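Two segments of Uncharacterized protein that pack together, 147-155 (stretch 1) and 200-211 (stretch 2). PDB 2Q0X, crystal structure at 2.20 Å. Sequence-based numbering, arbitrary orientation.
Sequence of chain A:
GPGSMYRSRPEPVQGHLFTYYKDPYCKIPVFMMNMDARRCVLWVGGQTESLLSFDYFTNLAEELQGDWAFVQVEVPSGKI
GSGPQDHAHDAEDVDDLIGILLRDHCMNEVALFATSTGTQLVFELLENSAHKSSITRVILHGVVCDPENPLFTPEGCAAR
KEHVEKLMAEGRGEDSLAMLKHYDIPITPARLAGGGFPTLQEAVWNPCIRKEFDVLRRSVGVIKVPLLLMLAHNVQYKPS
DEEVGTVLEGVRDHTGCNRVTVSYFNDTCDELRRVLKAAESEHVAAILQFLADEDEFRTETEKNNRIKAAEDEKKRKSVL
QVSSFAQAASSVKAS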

# COMPACT_ATOMS: atom_id res chain seq x y z
N PRO A 147 27.38 15.66 -1.10
CA PRO A 147 26.60 16.83 -0.66
C PRO A 147 26.58 18.00 -1.65
O PRO A 147 25.63 18.79 -1.62
CB PRO A 147 27.29 17.25 0.63
CG PRO A 147 27.98 16.04 1.11
CD PRO A 147 28.40 15.29 -0.10
N GLU A 148 27.60 18.09 -2.50
CA GLU A 148 27.68 19.13 -3.51
C GLU A 148 26.87 18.81 -4.77
O GLU A 148 26.87 19.59 -5.71
CB GLU A 148 29.15 19.41 -3.87
CG GLU A 148 30.00 19.85 -2.67
CD GLU A 148 29.35 20.98 -1.86
OE1 GLU A 148 28.87 21.96 -2.48
OE2 GLU A 148 29.33 20.89 -0.60
N ASN A 149 26.20 17.66 -4.77
CA ASN A 149 25.12 17.37 -5.71
C ASN A 149 24.13 18.54 -5.73
O ASN A 149 23.77 19.05 -4.68
CB ASN A 149 24.44 16.08 -5.27
CG ASN A 149 23.41 15.58 -6.25
OD1 ASN A 149 22.31 16.13 -6.36
ND2 ASN A 149 23.75 14.48 -6.92
N PRO A 150 23.66 18.97 -6.92
CA PRO A 150 22.83 20.19 -6.97
C PRO A 150 21.52 20.13 -6.14
O PRO A 150 20.94 21.18 -5.85
CB PRO A 150 22.53 20.35 -8.47
CG PRO A 150 22.74 18.99 -9.05
CD PRO A 150 23.86 18.39 -8.25
N LEU A 151 21.07 18.93 -5.78
CA LEU A 151 19.94 18.78 -4.87
C LEU A 151 20.25 19.20 -3.43
O LEU A 151 19.37 19.70 -2.74
CB LEU A 151 19.45 17.34 -4.87
CG LEU A 151 18.70 16.87 -6.12
CD1 LEU A 151 18.31 15.41 -5.94
CD2 LEU A 151 17.47 17.75 -6.40
N PHE A 152 21.50 19.01 -2.99
CA PHE A 152 21.86 19.18 -1.57
C PHE A 152 22.85 20.32 -1.30
O PHE A 152 23.24 20.54 -0.17
CB PHE A 152 22.36 17.85 -1.00
CG PHE A 152 21.33 16.78 -1.04
CD1 PHE A 152 20.22 16.84 -0.21
CD2 PHE A 152 21.44 15.73 -1.95
CE1 PHE A 152 19.26 15.89 -0.25
CE2 PHE A 152 20.46 14.75 -2.01
CZ PHE A 152 19.36 14.84 -1.16
N THR A 153 23.23 21.07 -2.33
CA THR A 153 23.88 22.35 -2.11
C THR A 153 22.91 23.29 -1.37
O THR A 153 21.69 23.12 -1.47
CB THR A 153 24.27 23.02 -3.45
OG1 THR A 153 23.08 23.29 -4.20
CG2 THR A 153 25.22 22.14 -4.27
N PRO A 154 23.44 24.28 -0.63
CA PRO A 154 22.59 25.25 0.08
C PRO A 154 21.43 25.80 -0.75
O PRO A 154 20.32 25.94 -0.23
CB PRO A 154 23.57 26.38 0.43
CG PRO A 154 24.88 25.67 0.62
CD PRO A 154 24.88 24.54 -0.40
N GLU A 155 21.70 26.08 -2.03
CA GLU A 155 20.71 26.64 -2.96
C GLU A 155 19.62 25.64 -3.35
O GLU A 155 18.44 25.98 -3.39
CB GLU A 155 21.40 27.19 -4.22
N LEU A 200 18.86 9.73 5.54
CA LEU A 200 20.18 9.86 6.14
C LEU A 200 21.08 10.89 5.45
O LEU A 200 22.05 11.35 6.06
CB LEU A 200 20.86 8.51 6.17
CG LEU A 200 20.25 7.51 7.15
CD1 LEU A 200 21.15 6.33 7.28
CD2 LEU A 200 20.00 8.13 8.50
N GLN A 201 20.80 11.25 4.19
CA GLN A 201 21.50 12.38 3.58
C GLN A 201 21.37 13.64 4.44
O GLN A 201 22.36 14.27 4.80
CB GLN A 201 20.98 12.65 2.17
CG GLN A 201 21.84 13.60 1.33
CD GLN A 201 23.11 12.96 0.83
OE1 GLN A 201 23.18 11.74 0.69
NE2 GLN A 201 24.14 13.79 0.55
N GLU A 202 20.14 14.00 4.79
CA GLU A 202 19.90 15.22 5.58
C GLU A 202 20.23 15.01 7.07
O GLU A 202 20.78 15.91 7.71
CB GLU A 202 18.44 15.67 5.43
CG GLU A 202 18.07 16.07 3.99
CD GLU A 202 17.32 15.00 3.22
OE1 GLU A 202 17.50 13.78 3.49
OE2 GLU A 202 16.55 15.38 2.30
N ALA A 203 19.90 13.83 7.59
CA ALA A 203 20.08 13.54 9.02
C ALA A 203 21.55 13.35 9.43
O ALA A 203 21.92 13.72 10.53
CB ALA A 203 19.27 12.32 9.40
N VAL A 204 22.37 12.77 8.54
CA VAL A 204 23.73 12.39 8.92
C VAL A 204 24.81 12.87 7.94
O VAL A 204 25.76 13.54 8.34
CB VAL A 204 23.83 10.84 9.09
CG1 VAL A 204 25.27 10.38 9.24
CG2 VAL A 204 23.01 10.38 10.29
N TRP A 205 24.66 12.56 6.66
CA TRP A 205 25.74 12.74 5.70
C TRP A 205 26.10 14.20 5.50
O TRP A 205 27.24 14.62 5.75
CB TRP A 205 25.37 12.10 4.36
CG TRP A 205 26.56 11.77 3.52
CD1 TRP A 205 26.94 12.39 2.38
CD2 TRP A 205 27.53 10.75 3.78
NE1 TRP A 205 28.10 11.81 1.90
CE2 TRP A 205 28.48 10.80 2.74
CE3 TRP A 205 27.69 9.79 4.79
CZ2 TRP A 205 29.57 9.93 2.67
CZ3 TRP A 205 28.77 8.91 4.73
CH2 TRP A 205 29.70 8.99 3.67
N ASN A 206 25.11 14.98 5.06
CA ASN A 206 25.29 16.42 4.86
C ASN A 206 25.83 17.15 6.09
O ASN A 206 26.88 17.78 6.00
CB ASN A 206 23.99 17.05 4.34
CG ASN A 206 23.72 16.70 2.88
OD1 ASN A 206 24.56 16.11 2.19
ND2 ASN A 206 22.55 17.10 2.39
N PRO A 207 25.14 17.08 7.24
CA PRO A 207 25.67 17.80 8.41
C PRO A 207 27.04 17.33 8.90
O PRO A 207 27.81 18.15 9.39
CB PRO A 207 24.60 17.59 9.48
CG PRO A 207 23.77 16.42 8.99
CD PRO A 207 23.86 16.42 7.53
N CYS A 208 27.36 16.05 8.76
CA CYS A 208 28.66 15.55 9.19
C CYS A 208 29.78 16.06 8.29
O CYS A 208 30.78 16.54 8.77
CB CYS A 208 28.71 14.02 9.23
SG CYS A 208 28.03 13.26 10.70
N ILE A 209 29.60 15.93 6.97
CA ILE A 209 30.60 16.44 6.00
C ILE A 209 30.76 17.97 6.11
O ILE A 209 31.87 18.50 5.93
CB ILE A 209 30.21 16.06 4.53
CG1 ILE A 209 30.07 14.53 4.34
CG2 ILE A 209 31.23 16.64 3.52
CD1 ILE A 209 31.27 13.72 4.79
N ARG A 210 29.67 18.67 6.40
CA ARG A 210 29.69 20.13 6.52
C ARG A 210 29.88 20.67 7.97
O ARG A 210 29.74 21.87 8.21
CB ARG A 210 28.41 20.71 5.94
CG ARG A 210 28.42 20.80 4.45
CD ARG A 210 27.02 20.87 3.91
NE ARG A 210 27.03 21.11 2.47
CZ ARG A 210 26.10 20.70 1.61
NH1 ARG A 210 25.05 20.01 2.03
NH2 ARG A 210 26.23 20.99 0.32
N LYS A 211 30.19 19.77 8.91
CA LYS A 211 30.41 20.11 10.32
C LYS A 211 29.28 20.95 10.93
O LYS A 211 29.52 21.81 11.79
CB LYS A 211 31.78 20.79 10.50
CG LYS A 211 32.97 19.78 10.59
CD LYS A 211 33.91 19.75 9.37
CE LYS A 211 35.07 20.72 9.49
NZ LYS A 211 36.36 20.22 8.88

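Stretch 1 is mostly loop; P147 and E148 meet stretch 2 first, and the chain then makes a compact turn. The carbonyl O of N149 accepts from two backbone nitrogens, F152 N at 2.8 Å and T153 N at 3.1 Å, while N149 OD1 takes L151 N at 3.1 Å. The turn is thus held from inside, and a helix begins at P154 with T153 as its N-cap. Stretch 2 is helical from L200 to I209 but not regular. A wider pi-type turn spans 201-205, where W205 N and N206 N each reach back five residues, to L200 O and Q201 O, both at 2.9 Å. P207 has no backbone N-H to give, and the helix kinks there; the later bond from R210 N to N206 O, 3.0 Å, is again of the ordinary i to i-4 kind. The two backbones come nearest at P147 and N206, whose CA atoms lie 5.7 Å apart.

R210, the first residue to leave helical phi/psi, sends its long side chain into the loop and makes all the hydrogen bonds across the contact. Its best is from R210 NH1 to F152 O, 2.9 Å, with the carbonyl near the guanidinium plane. R210 NH2 adds weak bonds to the same F152 O at 3.1 Å and to P147 O at 3.0 Å. The guanidinium thus joins a carbonyl ahead of the turn, P147 O, to one inside it, F152 O. R210 NH2 also meets E148 OE2 at 3.2 Å, a salt bridge whose hydrogen-bond geometry is weak; the CA-to-CB bond of E148 points away, yet the m, m rotamer brings its end back. P147 CB sits over one guanidinium face, 3.8 Å from R210 CZ, so the charged group is also packed against carbon.

P147 and F152 are the buried anchors of the loop. The proline ring fits against the helix, P147 CG 4.0 Å from W205 CD1 and 4.1 Å from I209 CB, with P147 CB 3.3 Å from N206 OD1. N206 OD1 already accepts from Q201 NE2 at 2.9 Å, a bond within the helix that ties together two polar side chains lining the contact. Q201 serves the phenylalanine as well: Q201 CG lies 3.6 Å from the centroid of the F152 ring, just 6° off the normal, a CH-pi contact. At the ring edge, E202 OE2 approaches F152 CE1 to 3.8 Å.

The rule to read here is economical: two loop residues fill space, and one arginine supplies the polar link.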